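Local coordinates for uncharacterized protein VP1736 (Vibrio parahaemolyticus, PDB 3LXQ) that is of unknown function but carries a sulfatase-family domain of the alkaline phosphatase superfamily, built on a mixed beta sheet flanked by helices, at residues M117-A128 with V318-I328. Residues are numbered along the deposited sequence; the frame is centred on the assembly and turned at random.
Sequences MQEGWQFTQMYA and VKHFHIPALII
Trp-121 and Ile-327 face each other as a hydrogen-bonded pair where strands 121-127 and 322-328 run antiparallel in the mixed central sheet of the sulfatase-family, alkaline phosphatase-like fold. Their side chains lie alongside one another on the same face, and Ile-327 CD1 reaches both Trp-121 CE3 (4.0 Å) and the edge of the Phe-123 ring at CE1 (3.8 Å). With CG beside the backbone N (chi1 -64°), the Phe-123 ring sets its CZ over one face of the indole, while Ala-325 O meets its edge in plane. Helix 346-353 covers Trp-121, Phe-123 and Met-126; on the other side of 322-328, the adjoining strand 298-304 brings Ile-299 and Ile-301 to Ile-327.

At Thr-124 and Gln-125 the strand is interrupted, and a water bridges the gap, donating to Phe-123 O and Ile-323 O and accepting from Met-126 N. Selenomethionine Met-126 packs CG against Ala-325 CB (3.7 Å) and Ile-323 CG1. Beyond the break, the rings of Tyr-127 and His-322 are inclined by only 26° but strongly offset, their centroids 5.1 Å apart, with His-322 CD2 over the tyrosine face near its rim. Val-318 O approaches that tyrosine ring at its edge. His-322 turns its imidazole back to the interruption, where NE2 donates to Thr-124 O (2.9 Å) from above the carbonyl plane.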
loop_
_atom_site.group_PDB
_atom_site.type_symbol
_atom_site.label_atom_id
_atom_site.label_comp_id
_atom_site.label_asym_id
_atom_site.label_seq_id
_atom_site.Cartn_x
_atom_site.Cartn_y
_atom_site.Cartn_z
HETATM N N MSE A 117 3.984 -12.182 12.110
HETATM C CA MSE A 117 2.665 -11.584 12.343
HETATM C C MSE A 117 2.333 -11.523 13.823
HETATM O O MSE A 117 1.773 -10.537 14.291
HETATM C CB MSE A 117 1.577 -12.378 11.623
HETATM C CG MSE A 117 1.617 -12.287 10.110
HETATM SE SE MSE A 117 0.386 -10.964 9.396
HETATM C CE MSE A 117 1.195 -9.356 10.026
ATOM N N GLN A 118 2.674 -12.590 14.543
ATOM C CA GLN A 118 2.457 -12.661 15.978
ATOM C C GLN A 118 3.340 -11.640 16.690
ATOM O O GLN A 118 3.009 -11.175 17.782
ATOM C CB GLN A 118 2.757 -14.070 16.519
ATOM C CG GLN A 118 2.146 -15.251 15.737
ATOM C CD GLN A 118 0.680 -15.054 15.347
ATOM O OE1 GLN A 118 -0.112 -14.465 16.091
ATOM N NE2 GLN A 118 0.315 -15.559 14.166
ATOM N N GLU A 119 4.455 -11.286 16.058
ATOM C CA GLU A 119 5.440 -10.401 16.670
ATOM C C GLU A 119 5.130 -8.914 16.504
ATOM O O GLU A 119 5.875 -8.076 17.008
ATOM C CB GLU A 119 6.848 -10.731 16.152
ATOM C CG GLU A 119 7.364 -12.092 16.627
ATOM C CD GLU A 119 8.586 -12.578 15.869
ATOM O OE1 GLU A 119 8.668 -13.795 15.602
ATOM O OE2 GLU A 119 9.466 -11.751 15.548
ATOM N N GLY A 120 4.032 -8.575 15.821
ATOM C CA GLY A 120 3.716 -7.163 15.602
ATOM C C GLY A 120 2.271 -6.739 15.396
ATOM O O GLY A 120 1.323 -7.431 15.792
ATOM N N TRP A 121 2.121 -5.579 14.766
ATOM C CA TRP A 121 0.820 -4.992 14.455
ATOM C C TRP A 121 0.298 -5.557 13.119
ATOM O O TRP A 121 0.714 -5.137 12.036
ATOM C CB TRP A 121 0.960 -3.469 14.444
ATOM C CG TRP A 121 -0.323 -2.664 14.315
ATOM C CD1 TRP A 121 -1.608 -3.135 14.255
ATOM C CD2 TRP A 121 -0.422 -1.236 14.274
ATOM N NE1 TRP A 121 -2.493 -2.089 14.157
ATOM C CE2 TRP A 121 -1.792 -0.914 14.172
ATOM C CE3 TRP A 121 0.516 -0.199 14.301
ATOM C CZ2 TRP A 121 -2.244 0.397 14.081
ATOM C CZ3 TRP A 121 0.061 1.109 14.229
ATOM C CH2 TRP A 121 -1.306 1.394 14.115
ATOM N N GLN A 122 -0.594 -6.532 13.231
ATOM C CA GLN A 122 -1.108 -7.311 12.108
ATOM C C GLN A 122 -2.471 -6.758 11.759
ATOM O O GLN A 122 -3.292 -6.531 12.655
ATOM C CB GLN A 122 -1.205 -8.786 12.524
ATOM C CG GLN A 122 -2.216 -9.641 11.769
ATOM C CD GLN A 122 -2.409 -11.021 12.396
ATOM O OE1 GLN A 122 -1.750 -11.370 13.379
ATOM N NE2 GLN A 122 -3.315 -11.814 11.826
ATOM N N PHE A 123 -2.713 -6.503 10.472
ATOM C CA PHE A 123 -4.022 -5.979 10.047
ATOM C C PHE A 123 -4.775 -7.095 9.356
ATOM O O PHE A 123 -4.315 -7.606 8.337
ATOM C CB PHE A 123 -3.856 -4.791 9.089
ATOM C CG PHE A 123 -3.192 -3.584 9.699
ATOM C CD1 PHE A 123 -1.807 -3.515 9.809
ATOM C CD2 PHE A 123 -3.947 -2.511 10.135
ATOM C CE1 PHE A 123 -1.191 -2.381 10.357
ATOM C CE2 PHE A 123 -3.343 -1.375 10.692
ATOM C CZ PHE A 123 -1.970 -1.311 10.798
ATOM N N THR A 124 -5.922 -7.487 9.899
ATOM C CA THR A 124 -6.632 -8.662 9.379
ATOM C C THR A 124 -7.721 -8.268 8.408
ATOM O O THR A 124 -8.324 -9.131 7.763
ATOM C CB THR A 124 -7.247 -9.537 10.495
ATOM O OG1 THR A 124 -8.337 -8.834 11.115
ATOM C CG2 THR A 124 -6.197 -9.901 11.536
ATOM N N GLN A 125 -7.964 -6.966 8.302
ATOM C CA GLN A 125 -8.961 -6.432 7.378
ATOM C C GLN A 125 -8.407 -5.297 6.510
ATOM O O GLN A 125 -9.066 -4.283 6.335
ATOM C CB GLN A 125 -10.208 -5.945 8.137
ATOM C CG GLN A 125 -11.067 -7.072 8.683
ATOM C CD GLN A 125 -11.631 -7.968 7.592
ATOM O OE1 GLN A 125 -11.702 -9.188 7.750
ATOM N NE2 GLN A 125 -12.053 -7.366 6.488
HETATM N N MSE A 126 -7.210 -5.516 5.969
HETATM C CA MSE A 126 -6.521 -4.602 5.073
HETATM C C MSE A 126 -6.876 -4.862 3.610
HETATM O O MSE A 126 -6.847 -6.002 3.149
HETATM C CB MSE A 126 -5.007 -4.751 5.248
HETATM C CG MSE A 126 -4.183 -3.794 4.397
HETATM SE SE MSE A 126 -4.468 -1.906 4.799
HETATM C CE MSE A 126 -4.142 -1.966 6.721
ATOM N N TYR A 127 -7.202 -3.792 2.889
ATOM C CA TYR A 127 -7.539 -3.899 1.466
ATOM C C TYR A 127 -6.730 -2.977 0.584
ATOM O O TYR A 127 -6.517 -1.802 0.910
ATOM C CB TYR A 127 -9.037 -3.685 1.245
ATOM C CG TYR A 127 -9.852 -4.756 1.914
ATOM C CD1 TYR A 127 -10.176 -4.663 3.268
ATOM C CD2 TYR A 127 -10.267 -5.883 1.211
ATOM C CE1 TYR A 127 -10.895 -5.653 3.908
ATOM C CE2 TYR A 127 -11.002 -6.879 1.842
ATOM C CZ TYR A 127 -11.317 -6.756 3.192
ATOM O OH TYR A 127 -12.023 -7.752 3.832
ATOM N N ALA A 128 -6.260 -3.521 -0.532
ATOM C CA ALA A 128 -5.640 -2.714 -1.568
ATOM C C ALA A 128 -6.738 -1.879 -2.218
ATOM O O ALA A 128 -7.894 -2.295 -2.242
ATOM C CB ALA A 128 -4.933 -3.598 -2.605
ATOM N N VAL A 318 -14.323 -8.409 -3.609
ATOM C CA VAL A 318 -13.719 -7.924 -2.359
ATOM C C VAL A 318 -12.546 -8.764 -1.855
ATOM O O VAL A 318 -11.488 -8.212 -1.501
ATOM C CB VAL A 318 -14.810 -7.788 -1.249
ATOM C CG1 VAL A 318 -14.210 -7.408 0.104
ATOM C CG2 VAL A 318 -15.880 -6.776 -1.670
ATOM N N LYS A 319 -12.742 -10.086 -1.849
ATOM C CA LYS A 319 -11.759 -11.061 -1.378
ATOM C C LYS A 319 -10.420 -10.851 -2.067
ATOM O O LYS A 319 -9.363 -11.048 -1.465
ATOM C CB LYS A 319 -12.268 -12.495 -1.630
ATOM N N HIS A 320 -10.474 -10.424 -3.327
ATOM C CA HIS A 320 -9.270 -10.237 -4.128
ATOM C C HIS A 320 -8.626 -8.858 -4.023
ATOM O O HIS A 320 -7.744 -8.523 -4.801
ATOM C CB HIS A 320 -9.530 -10.618 -5.571
ATOM C CG HIS A 320 -9.777 -12.077 -5.754
ATOM N ND1 HIS A 320 -8.753 -12.997 -5.806
ATOM C CD2 HIS A 320 -10.928 -12.784 -5.865
ATOM C CE1 HIS A 320 -9.261 -14.208 -5.961
ATOM N NE2 HIS A 320 -10.578 -14.105 -6.007
ATOM N N PHE A 321 -9.068 -8.071 -3.051
ATOM C CA PHE A 321 -8.352 -6.859 -2.651
ATOM C C PHE A 321 -7.766 -7.058 -1.259
ATOM O O PHE A 321 -7.012 -6.209 -0.745
ATOM C CB PHE A 321 -9.291 -5.650 -2.705
ATOM C CG PHE A 321 -9.680 -5.250 -4.106
ATOM C CD1 PHE A 321 -10.703 -5.916 -4.782
ATOM C CD2 PHE A 321 -9.017 -4.219 -4.750
ATOM C CE1 PHE A 321 -11.054 -5.568 -6.083
ATOM C CE2 PHE A 321 -9.362 -3.857 -6.044
ATOM C CZ PHE A 321 -10.391 -4.528 -6.710
ATOM N N HIS A 322 -8.108 -8.193 -0.653
ATOM C CA HIS A 322 -7.699 -8.506 0.702
ATOM C C HIS A 322 -6.220 -8.900 0.738
ATOM O O HIS A 322 -5.763 -9.763 -0.005
ATOM C CB HIS A 322 -8.623 -9.572 1.298
ATOM C CG HIS A 322 -8.437 -9.801 2.767
ATOM N ND1 HIS A 322 -8.713 -11.013 3.366
ATOM C CD2 HIS A 322 -8.010 -8.984 3.758
ATOM C CE1 HIS A 322 -8.466 -10.931 4.661
ATOM N NE2 HIS A 322 -8.037 -9.710 4.925
ATOM N N ILE A 323 -5.467 -8.225 1.600
ATOM C CA ILE A 323 -4.017 -8.307 1.577
ATOM C C ILE A 323 -3.487 -8.329 3.001
ATOM O O ILE A 323 -4.146 -7.839 3.915
ATOM C CB ILE A 323 -3.369 -7.126 0.774
ATOM C CG1 ILE A 323 -3.898 -5.759 1.228
ATOM C CG2 ILE A 323 -3.648 -7.272 -0.709
ATOM C CD1 ILE A 323 -2.973 -4.582 0.861
ATOM N N PRO A 324 -2.304 -8.928 3.202
ATOM C CA PRO A 324 -1.651 -8.825 4.502
ATOM C C PRO A 324 -1.043 -7.446 4.702
ATOM O O PRO A 324 -0.697 -6.770 3.737
ATOM C CB PRO A 324 -0.536 -9.868 4.410
ATOM C CG PRO A 324 -0.205 -9.926 2.944
ATOM C CD PRO A 324 -1.519 -9.732 2.249
ATOM N N ALA A 325 -0.939 -7.025 5.954
ATOM C CA ALA A 325 -0.192 -5.830 6.296
ATOM C C ALA A 325 0.324 -6.052 7.687
ATOM O O ALA A 325 -0.417 -6.490 8.556
ATOM C CB ALA A 325 -1.074 -4.584 6.237
ATOM N N LEU A 326 1.603 -5.762 7.881
ATOM C CA LEU A 326 2.261 -5.959 9.163
ATOM C C LEU A 326 3.178 -4.795 9.439
ATOM O O LEU A 326 4.022 -4.459 8.617
ATOM C CB LEU A 326 3.075 -7.261 9.129
ATOM C CG LEU A 326 3.774 -7.920 10.336
ATOM C CD1 LEU A 326 5.274 -7.811 10.195
ATOM C CD2 LEU A 326 3.322 -7.423 11.708
ATOM N N ILE A 327 3.013 -4.171 10.597
ATOM C CA ILE A 327 3.959 -3.165 11.025
ATOM C C ILE A 327 4.735 -3.777 12.181
ATOM O O ILE A 327 4.159 -4.282 13.145
ATOM C CB ILE A 327 3.284 -1.833 11.415
ATOM C CG1 ILE A 327 2.551 -1.221 10.207
ATOM C CG2 ILE A 327 4.318 -0.858 11.988
ATOM C CD1 ILE A 327 1.754 0.047 10.535
ATOM N N ILE A 328 6.050 -3.753 12.052
ATOM C CA ILE A 328 6.920 -4.434 12.987
ATOM C C ILE A 328 8.142 -3.560 13.246
ATOM O O ILE A 328 8.583 -2.794 12.380
ATOM C CB ILE A 328 7.291 -5.860 12.475
ATOM C CG1 ILE A 328 8.048 -6.661 13.542
ATOM C CG2 ILE A 328 8.038 -5.795 11.136
ATOM C CD1 ILE A 328 8.086 -8.174 13.268
HETATM O O HOH W 1 -5.842 -8.107 6.023
#